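Conserved hypothetical exported protein (Bacteroides fragilis, PDB 4JJA) is an exported protein of unproven function that probably acts as an exo-beta-N-acetylmuramidase of the NamZ family, cleaving N-acetylmuramic acid residues from peptidoglycan fragments. Local coordinates at residues A[256-262]-A[309-314]; A[318-323]-A[335-339]; A[110-114]-A[143-147]. All blocks are in the same frame, centred on the assembly; numbering follows the deposited sequence. Where two conformers were deposited one is given.

Contact 1 (A[256-262]-A[309-314]); sequences HPNMTGY and DAYHNL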
loop_
_atom_site.group_PDB
_atom_site.type_symbol
_atom_site.label_atom_id
_atom_site.label_comp_id
_atom_site.label_asym_id
_atom_site.label_seq_id
_atom_site.Cartn_x
_atom_site.Cartn_y
_atom_site.Cartn_z
ATOM N N HIS A 256 7.817 1.769 -23.935
ATOM C CA HIS A 256 6.873 1.020 -24.748
ATOM C C HIS A 256 7.516 0.777 -26.106
ATOM O O HIS A 256 8.310 1.604 -26.573
ATOM C CB HIS A 256 5.592 1.872 -24.902
ATOM C CG HIS A 256 4.470 1.195 -25.602
ATOM N ND1 HIS A 256 4.424 1.097 -26.977
ATOM C CD2 HIS A 256 3.423 0.492 -25.116
ATOM C CE1 HIS A 256 3.368 0.386 -27.306
ATOM N NE2 HIS A 256 2.735 0.005 -26.203
ATOM N N PRO A 257 7.183 -0.354 -26.751
ATOM C CA PRO A 257 7.822 -0.602 -28.070
ATOM C C PRO A 257 7.563 0.427 -29.164
ATOM O O PRO A 257 8.337 0.506 -30.100
ATOM C CB PRO A 257 7.283 -1.942 -28.487
ATOM C CG PRO A 257 6.419 -2.416 -27.432
ATOM C CD PRO A 257 6.361 -1.475 -26.304
ATOM N N ASN A 258 6.465 1.173 -29.032
ATOM C CA ASN A 258 6.051 2.153 -30.020
ATOM C C ASN A 258 6.567 3.558 -29.690
ATOM O O ASN A 258 6.515 4.425 -30.540
ATOM C CB ASN A 258 4.523 2.128 -30.225
ATOM C CG ASN A 258 4.039 0.830 -30.895
ATOM O OD1 ASN A 258 4.065 -0.279 -30.273
ATOM N ND2 ASN A 258 3.683 0.919 -32.162
HETATM N N MSE A 259 7.085 3.785 -28.474
HETATM C CA MSE A 259 7.577 5.090 -28.088
HETATM C C MSE A 259 8.824 5.389 -28.870
HETATM O O MSE A 259 9.624 4.501 -29.204
HETATM C CB MSE A 259 7.804 5.148 -26.572
HETATM C CG MSE A 259 6.491 5.515 -25.845
HETATM SE SE MSE A 259 6.499 5.368 -23.927
HETATM C CE MSE A 259 7.886 6.559 -23.538
ATOM N N THR A 260 8.995 6.666 -29.187
ATOM C CA THR A 260 9.894 7.010 -30.288
ATOM C C THR A 260 10.672 8.253 -29.892
ATOM O O THR A 260 10.136 9.209 -29.330
ATOM C CB THR A 260 9.035 7.265 -31.630
ATOM O OG1 THR A 260 8.356 6.045 -32.054
ATOM C CG2 THR A 260 9.876 7.813 -32.804
ATOM N N GLY A 261 11.982 8.217 -30.123
ATOM C CA GLY A 261 12.819 9.353 -29.788
ATOM C C GLY A 261 13.536 9.374 -28.446
ATOM O O GLY A 261 13.988 10.427 -27.964
ATOM N N TYR A 262 13.665 8.194 -27.861
ATOM C CA TYR A 262 14.204 8.057 -26.507
ATOM C C TYR A 262 15.618 7.435 -26.485
ATOM O O TYR A 262 15.883 6.555 -27.309
ATOM C CB TYR A 262 13.254 7.183 -25.692
ATOM C CG TYR A 262 11.975 7.884 -25.380
ATOM C CD1 TYR A 262 11.865 8.746 -24.280
ATOM C CD2 TYR A 262 10.878 7.751 -26.242
ATOM C CE1 TYR A 262 10.646 9.417 -24.007
ATOM C CE2 TYR A 262 9.692 8.394 -25.963
ATOM C CZ TYR A 262 9.587 9.260 -24.864
ATOM O OH TYR A 262 8.390 9.916 -24.625
ATOM N N ASP A 309 3.963 12.699 -20.880
ATOM C CA ASP A 309 4.983 12.444 -21.878
ATOM C C ASP A 309 4.646 11.247 -22.755
ATOM O O ASP A 309 4.700 11.330 -23.986
ATOM C CB ASP A 309 6.322 12.235 -21.156
ATOM C CG ASP A 309 7.476 11.935 -22.082
ATOM O OD1 ASP A 309 7.663 12.740 -22.995
ATOM O OD2 ASP A 309 8.211 11.004 -21.827
ATOM N N ALA A 310 4.347 10.127 -22.110
ATOM C CA ALA A 310 4.025 8.946 -22.864
ATOM C C ALA A 310 2.776 9.094 -23.717
ATOM O O ALA A 310 2.736 8.649 -24.853
ATOM C CB ALA A 310 3.887 7.747 -21.926
ATOM N N TYR A 311 1.744 9.756 -23.173
ATOM C CA TYR A 311 0.507 9.965 -23.901
ATOM C C TYR A 311 0.770 10.712 -25.196
ATOM O O TYR A 311 0.337 10.269 -26.275
ATOM C CB TYR A 311 -0.488 10.758 -23.042
ATOM C CG TYR A 311 -1.703 11.220 -23.843
ATOM C CD1 TYR A 311 -2.696 10.343 -24.135
ATOM C CD2 TYR A 311 -1.785 12.474 -24.359
ATOM C CE1 TYR A 311 -3.780 10.692 -24.917
ATOM C CE2 TYR A 311 -2.861 12.850 -25.114
ATOM C CZ TYR A 311 -3.863 11.963 -25.401
ATOM O OH TYR A 311 -4.941 12.311 -26.199
ATOM N N HIS A 312 1.462 11.822 -25.125
ATOM C CA HIS A 312 1.698 12.595 -26.317
ATOM C C HIS A 312 2.676 11.939 -27.266
ATOM O O HIS A 312 2.590 12.135 -28.471
ATOM C CB HIS A 312 2.160 14.026 -25.973
ATOM C CG HIS A 312 1.075 14.839 -25.356
ATOM N ND1 HIS A 312 -0.066 15.220 -26.035
ATOM C CD2 HIS A 312 0.943 15.316 -24.098
ATOM C CE1 HIS A 312 -0.861 15.891 -25.213
ATOM N NE2 HIS A 312 -0.263 15.975 -24.027
ATOM N N ASN A 313 3.612 11.149 -26.751
ATOM C CA ASN A 313 4.554 10.498 -27.630
ATOM C C ASN A 313 3.897 9.389 -28.428
ATOM O O ASN A 313 4.199 9.200 -29.613
ATOM C CB ASN A 313 5.729 9.920 -26.825
ATOM C CG ASN A 313 6.827 9.384 -27.726
ATOM O OD1 ASN A 313 6.865 8.221 -28.007
ATOM N ND2 ASN A 313 7.631 10.267 -28.301
ATOM N N LEU A 314 3.017 8.611 -27.785
ATOM C CA LEU A 314 2.475 7.442 -28.446
ATOM C C LEU A 314 1.472 7.749 -29.549
ATOM O O LEU A 314 1.281 6.926 -30.447
ATOM C CB LEU A 314 1.871 6.488 -27.410
ATOM C CG LEU A 314 2.903 5.590 -26.803
ATOM C CD1 LEU A 314 2.392 4.950 -25.508
ATOM C CD2 LEU A 314 3.414 4.511 -27.804
#

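Contact 2 (A[318-323]-A[335-339]); sequences DRFFRP and RKMIE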
loop_
_atom_site.group_PDB
_atom_site.type_symbol
_atom_site.label_atom_id
_atom_site.label_comp_id
_atom_site.label_asym_id
_atom_site.label_seq_id
_atom_site.Cartn_x
_atom_site.Cartn_y
_atom_site.Cartn_z
ATOM N N ASP A 318 -7.189 8.402 -27.033
ATOM C CA ASP A 318 -7.880 7.927 -25.845
ATOM C C ASP A 318 -7.630 6.447 -25.554
ATOM O O ASP A 318 -7.769 6.024 -24.414
ATOM C CB ASP A 318 -9.356 8.240 -25.952
ATOM C CG ASP A 318 -10.148 7.914 -24.706
ATOM O OD1 ASP A 318 -9.937 8.515 -23.636
ATOM O OD2 ASP A 318 -11.034 7.035 -24.830
ATOM N N ARG A 319 -7.189 5.672 -26.556
ATOM C CA ARG A 319 -6.851 4.270 -26.352
ATOM C C ARG A 319 -5.641 4.062 -25.458
ATOM O O ARG A 319 -5.422 2.973 -24.950
ATOM C CB ARG A 319 -6.657 3.545 -27.702
ATOM C CG ARG A 319 -7.811 3.603 -28.611
ATOM C CD ARG A 319 -9.097 3.204 -27.895
ATOM N NE ARG A 319 -10.261 3.210 -28.818
ATOM C CZ ARG A 319 -10.713 2.154 -29.468
ATOM N NH1 ARG A 319 -10.158 0.962 -29.306
ATOM N NH2 ARG A 319 -11.782 2.290 -30.282
ATOM N N PHE A 320 -4.862 5.115 -25.253
ATOM C CA PHE A 320 -3.770 5.089 -24.262
ATOM C C PHE A 320 -4.255 4.776 -22.853
ATOM O O PHE A 320 -3.534 4.198 -22.044
ATOM C CB PHE A 320 -3.091 6.460 -24.298
ATOM C CG PHE A 320 -1.991 6.623 -23.290
ATOM C CD1 PHE A 320 -0.679 6.201 -23.567
ATOM C CD2 PHE A 320 -2.244 7.257 -22.106
ATOM C CE1 PHE A 320 0.315 6.391 -22.640
ATOM C CE2 PHE A 320 -1.233 7.456 -21.211
ATOM C CZ PHE A 320 0.025 7.024 -21.493
ATOM N N PHE A 321 -5.453 5.228 -22.526
ATOM C CA PHE A 321 -6.002 5.077 -21.168
ATOM C C PHE A 321 -6.919 3.884 -21.150
ATOM O O PHE A 321 -7.955 3.904 -21.791
ATOM C CB PHE A 321 -6.756 6.319 -20.680
ATOM C CG PHE A 321 -5.909 7.546 -20.592
ATOM C CD1 PHE A 321 -5.107 7.777 -19.526
ATOM C CD2 PHE A 321 -5.947 8.512 -21.623
ATOM C CE1 PHE A 321 -4.316 8.933 -19.468
ATOM C CE2 PHE A 321 -5.193 9.650 -21.568
ATOM C CZ PHE A 321 -4.377 9.875 -20.478
ATOM N N ARG A 322 -6.559 2.858 -20.403
ATOM C CA ARG A 322 -7.414 1.701 -20.181
ATOM C C ARG A 322 -8.722 2.181 -19.564
ATOM O O ARG A 322 -8.736 3.180 -18.847
ATOM C CB ARG A 322 -6.732 0.753 -19.212
ATOM C CG ARG A 322 -5.541 0.053 -19.883
ATOM C CD ARG A 322 -4.697 -0.752 -18.999
ATOM N NE ARG A 322 -3.836 -1.658 -19.746
ATOM C CZ ARG A 322 -2.924 -2.462 -19.197
ATOM N NH1 ARG A 322 -2.664 -2.381 -17.882
ATOM N NH2 ARG A 322 -2.226 -3.285 -19.994
ATOM N N PRO A 323 -9.830 1.425 -19.720
ATOM C CA PRO A 323 -11.073 1.823 -19.081
ATOM C C PRO A 323 -10.901 2.103 -17.578
ATOM O O PRO A 323 -11.509 3.038 -17.024
ATOM C CB PRO A 323 -11.973 0.646 -19.372
ATOM C CG PRO A 323 -11.510 0.172 -20.708
ATOM C CD PRO A 323 -10.003 0.290 -20.651
ATOM N N ARG A 335 -7.894 12.099 -17.162
ATOM C CA ARG A 335 -7.878 11.727 -18.557
ATOM C C ARG A 335 -8.295 12.895 -19.447
ATOM O O ARG A 335 -7.658 13.175 -20.487
ATOM C CB ARG A 335 -8.867 10.596 -18.748
ATOM C CG ARG A 335 -9.089 10.149 -20.169
ATOM C CD ARG A 335 -10.324 9.303 -20.322
ATOM N NE ARG A 335 -10.236 8.028 -19.604
ATOM C CZ ARG A 335 -10.139 6.814 -20.161
ATOM N NH1 ARG A 335 -10.052 6.648 -21.469
ATOM N NH2 ARG A 335 -10.145 5.752 -19.365
ATOM N N LYS A 336 -9.393 13.538 -19.078
ATOM C CA LYS A 336 -9.945 14.593 -19.932
ATOM C C LYS A 336 -8.962 15.760 -20.096
ATOM O O LYS A 336 -8.773 16.297 -21.194
ATOM C CB LYS A 336 -11.250 15.117 -19.356
ATOM C CG LYS A 336 -12.399 14.116 -19.402
ATOM C CD LYS A 336 -13.674 14.729 -18.735
ATOM C CE LYS A 336 -14.823 13.770 -18.516
ATOM N NZ LYS A 336 -15.965 14.490 -17.832
HETATM N N MSE A 337 -8.333 16.156 -19.006
HETATM C CA MSE A 337 -7.374 17.270 -19.047
HETATM C C MSE A 337 -6.099 16.920 -19.786
HETATM O O MSE A 337 -5.577 17.738 -20.536
HETATM C CB MSE A 337 -7.081 17.750 -17.645
HETATM C CG MSE A 337 -8.247 18.443 -16.968
HETATM SE SE MSE A 337 -7.886 19.049 -15.191
HETATM C CE MSE A 337 -6.847 20.657 -15.589
ATOM N N ILE A 338 -5.623 15.679 -19.639
ATOM C CA ILE A 338 -4.455 15.273 -20.428
ATOM C C ILE A 338 -4.792 15.359 -21.915
ATOM O O ILE A 338 -4.034 15.902 -22.722
ATOM C CB ILE A 338 -3.940 13.894 -20.060
ATOM C CG1 ILE A 338 -3.386 13.914 -18.618
ATOM C CG2 ILE A 338 -2.874 13.430 -21.065
ATOM C CD1 ILE A 338 -2.935 12.595 -18.041
ATOM N N GLU A 339 -5.930 14.791 -22.285
ATOM C CA GLU A 339 -6.323 14.758 -23.684
ATOM C C GLU A 339 -6.596 16.158 -24.210
ATOM O O GLU A 339 -6.466 16.410 -25.396
ATOM C CB GLU A 339 -7.572 13.891 -23.825
ATOM C CG GLU A 339 -7.230 12.428 -23.641
ATOM C CD GLU A 339 -8.388 11.471 -23.683
ATOM O OE1 GLU A 339 -9.567 11.885 -23.760
ATOM O OE2 GLU A 339 -8.120 10.242 -23.573
#

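Contact 3 (A[110-114]-A[143-147]); sequences QDVGL and PNPNG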
loop_
_atom_site.group_PDB
_atom_site.type_symbol
_atom_site.label_atom_id
_atom_site.label_comp_id
_atom_site.label_asym_id
_atom_site.label_seq_id
_atom_site.Cartn_x
_atom_site.Cartn_y
_atom_site.Cartn_z
ATOM N N GLN A 110 3.768 -4.546 6.766
ATOM C CA GLN A 110 4.408 -3.342 6.196
ATOM C C GLN A 110 3.705 -2.914 4.910
ATOM O O GLN A 110 3.747 -3.621 3.895
ATOM C CB GLN A 110 5.899 -3.580 5.940
ATOM C CG GLN A 110 6.611 -2.347 5.415
ATOM C CD GLN A 110 6.580 -1.199 6.417
ATOM O OE1 GLN A 110 7.153 -1.301 7.495
ATOM N NE2 GLN A 110 5.903 -0.114 6.071
ATOM N N ASP A 111 3.135 -1.694 4.942
ATOM C CA ASP A 111 2.418 -1.061 3.866
ATOM C C ASP A 111 3.327 -0.057 3.122
ATOM O O ASP A 111 4.396 0.309 3.621
ATOM C CB ASP A 111 1.209 -0.284 4.509
ATOM C CG ASP A 111 0.354 0.377 3.515
ATOM O OD1 ASP A 111 0.010 -0.275 2.513
ATOM O OD2 ASP A 111 0.047 1.590 3.709
ATOM N N VAL A 112 2.865 0.491 1.987
ATOM C CA VAL A 112 3.616 1.522 1.254
ATOM C C VAL A 112 2.896 2.855 1.082
ATOM O O VAL A 112 3.438 3.767 0.500
ATOM C CB VAL A 112 4.137 1.000 -0.098
ATOM C CG1 VAL A 112 5.033 -0.247 0.111
ATOM C CG2 VAL A 112 3.014 0.674 -1.013
ATOM N N GLY A 113 1.670 2.950 1.590
ATOM C CA GLY A 113 0.957 4.237 1.631
ATOM C C GLY A 113 0.204 4.722 0.429
ATOM O O GLY A 113 0.056 5.908 0.225
ATOM N N LEU A 114 -0.280 3.782 -0.392
ATOM C CA LEU A 114 -1.007 4.113 -1.590
ATOM C C LEU A 114 -2.400 3.527 -1.556
ATOM O O LEU A 114 -2.629 2.394 -1.143
ATOM C CB LEU A 114 -0.296 3.555 -2.833
ATOM C CG LEU A 114 0.774 4.447 -3.426
ATOM C CD1 LEU A 114 0.176 5.765 -3.933
ATOM C CD2 LEU A 114 1.953 4.605 -2.462
ATOM N N PRO A 143 5.801 2.183 10.194
ATOM C CA PRO A 143 5.783 3.419 9.428
ATOM C C PRO A 143 5.163 3.311 8.055
ATOM O O PRO A 143 5.166 2.236 7.469
ATOM C CB PRO A 143 7.282 3.787 9.296
ATOM C CG PRO A 143 7.895 3.194 10.492
ATOM C CD PRO A 143 7.165 1.873 10.646
ATOM N N ASN A 144 4.648 4.440 7.577
ATOM C CA ASN A 144 4.290 4.585 6.179
ATOM C C ASN A 144 5.490 5.222 5.495
ATOM O O ASN A 144 5.823 6.361 5.822
ATOM C CB ASN A 144 3.042 5.464 6.071
ATOM C CG ASN A 144 2.591 5.692 4.649
ATOM O OD1 ASN A 144 3.322 5.387 3.695
ATOM N ND2 ASN A 144 1.401 6.301 4.511
ATOM N N PRO A 145 6.163 4.523 4.552
ATOM C CA PRO A 145 7.331 5.124 3.914
ATOM C C PRO A 145 6.991 6.327 3.045
ATOM O O PRO A 145 7.860 7.094 2.684
ATOM C CB PRO A 145 7.893 3.974 3.080
ATOM C CG PRO A 145 6.672 3.132 2.756
ATOM C CD PRO A 145 5.837 3.188 3.996
ATOM N N ASN A 146 5.707 6.462 2.704
ATOM C CA ASN A 146 5.146 7.610 1.998
ATOM C C ASN A 146 4.217 8.421 2.934
ATOM O O ASN A 146 3.273 9.064 2.490
ATOM C CB ASN A 146 4.423 7.153 0.709
ATOM C CG ASN A 146 5.400 6.809 -0.379
ATOM O OD1 ASN A 146 6.230 7.664 -0.760
ATOM N ND2 ASN A 146 5.260 5.628 -0.978
ATOM N N GLY A 147 4.535 8.420 4.216
ATOM C CA GLY A 147 3.747 9.105 5.228
ATOM C C GLY A 147 4.010 10.577 5.345
ATOM O O GLY A 147 3.355 11.233 6.163
HETATM O O HOH W 1 0.869 7.656 2.025
#

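Contact 1 (A[256-262]-A[309-314])
The chain leaves strand 253-256 through a type I beta turn from His256 to Met259, closed by Met259 N to His256 O at 3.1 Å, and is extended at Met259 and Thr260 before Gly261 breaks the run. The alpha carbons come nearest at Met259 and Leu314, 5.6 Å apart. Here a loop between two strands of the small antiparallel sheet packs on helix 305-314, in the C-terminal NamZ region, and illustrates how one amide side chain can hold an irregular backbone. Asn313 meets Thr260 with both ends of its carboxamide: Asn313 OD1 accepts from Thr260 N at 2.9 Å, and Asn313 ND2 donates to Thr260 O at 2.9 Å, so the side chain pairs with the main chain much as a neighbouring strand would. Beside this polar clasp, Met259, present as selenomethionine, lies along the helix, Met259 SE 4.1 Å from Ala310 CB and Met259 CG 3.7 Å from Leu314 CG. The turn is braced internally by Asn258 N donating to His256 ND1 at 2.9 Å. At Gly261, phi 95°, a beta carbon would press on the Thr260 carbonyl oxygen; the next CA-to-CB bond, of Tyr262, points toward the helix. Asp309 also accepts a hydrogen bond from Tyr254, while Tyr262 OH donates to Asp309 OD2 at 3.0 Å.

Contact 2 (A[318-323]-A[335-339])
Phe321 lays one face of its ring against the aliphatic part of Arg335, whose CG stands 4.2 Å from the ring centroid and 26° off the normal, a CH-pi contact. At the ring's edge, Phe321 CZ lies 3.9 Å from Ile338 CG2, so the phenyl group is seated against successive turns of helix 333-339; Tyr311 and Phe325 add further aromatic contacts. Beyond the ring, the Arg335 guanidinium crosses to the other segment. Arg335 NH1 forms a salt bridge with Asp318 OD1 at 2.9 Å, and Arg335 NH2 makes a weak hydrogen bond to Arg322 O at 3.0 Å while also pairing with Glu326. One arginine thus links the carboxylate of Asp318 with the main chain of Arg322. Asp318 OD1 lies only 2.5 Å from Glu339 OE2, a separation at which one of the acids probably carries a proton. The arrangement is a local chain reversal in the C-terminal NamZ region: the end of a 3-10 segment and the loop after it pack against helix 333-339, held by the CH-pi contact of Phe321 with Arg335 and by the salt bridge of that arginine.

Contact 3 (A[110-114]-A[143-147])
Two side-chain amides carry the direct polar link between these loops. Gln110 NE2 donates to Pro143 O at 2.8 Å and to Asp111 O, in its own segment, at 2.9 Å; Asn146 ND2 donates to Val112 O at 3.0 Å, and also hydrogen-bonds Ile227 O. A buried water adds a third connection, donating to Gly113 O at 2.6 Å and Asn146 O at 2.8 Å while accepting from Asn144 ND2 at 2.9 Å. Asn144 OD1 takes the Asn146 backbone N at 2.8 Å, an Asx turn set within the type I beta turn from Asn144 to Gly147. Asn144 OD1 also lies 3.3 Å from Gly113 CA, where a beta carbon would clash with it. Apolar packing fills the remainder: Pro145 CG approaches Val112 CA at 3.8 Å, and helix 224-233 packs on Leu114, Pro145 and Asn146. The segments follow the adjacent parallel strands 104-107 and 136-140, so their meeting joins two strand-to-helix loops at the C-terminal ends of neighbouring strands of the parallel sheet, an arrangement typical of Rossmann-like alpha/beta folds.

Followed from the N terminus, the chain first closes contact 3, where the loop after strand 104-107 meets the loop after strand 136-140, closing a loop of the chain that holds helix 119-132 and strand 136-140. Contact 1 then closes a longer excursion, bringing the loop after strand 253-256 against helix 305-314, and contact 2 shuts a short one, from the bend beyond that helix to helix 333-339. The three are in series, neither nested nor crossed. Contacts 1 and 2 nevertheless adjoin: Tyr311, on the helix of the first, packs on Phe320, Phe321, Ile338 and Glu339 of the second, making one continuous region. Contact 3 stays apart, its nearest atoms about 18 Å from contact 1 and 16 Å from contact 2.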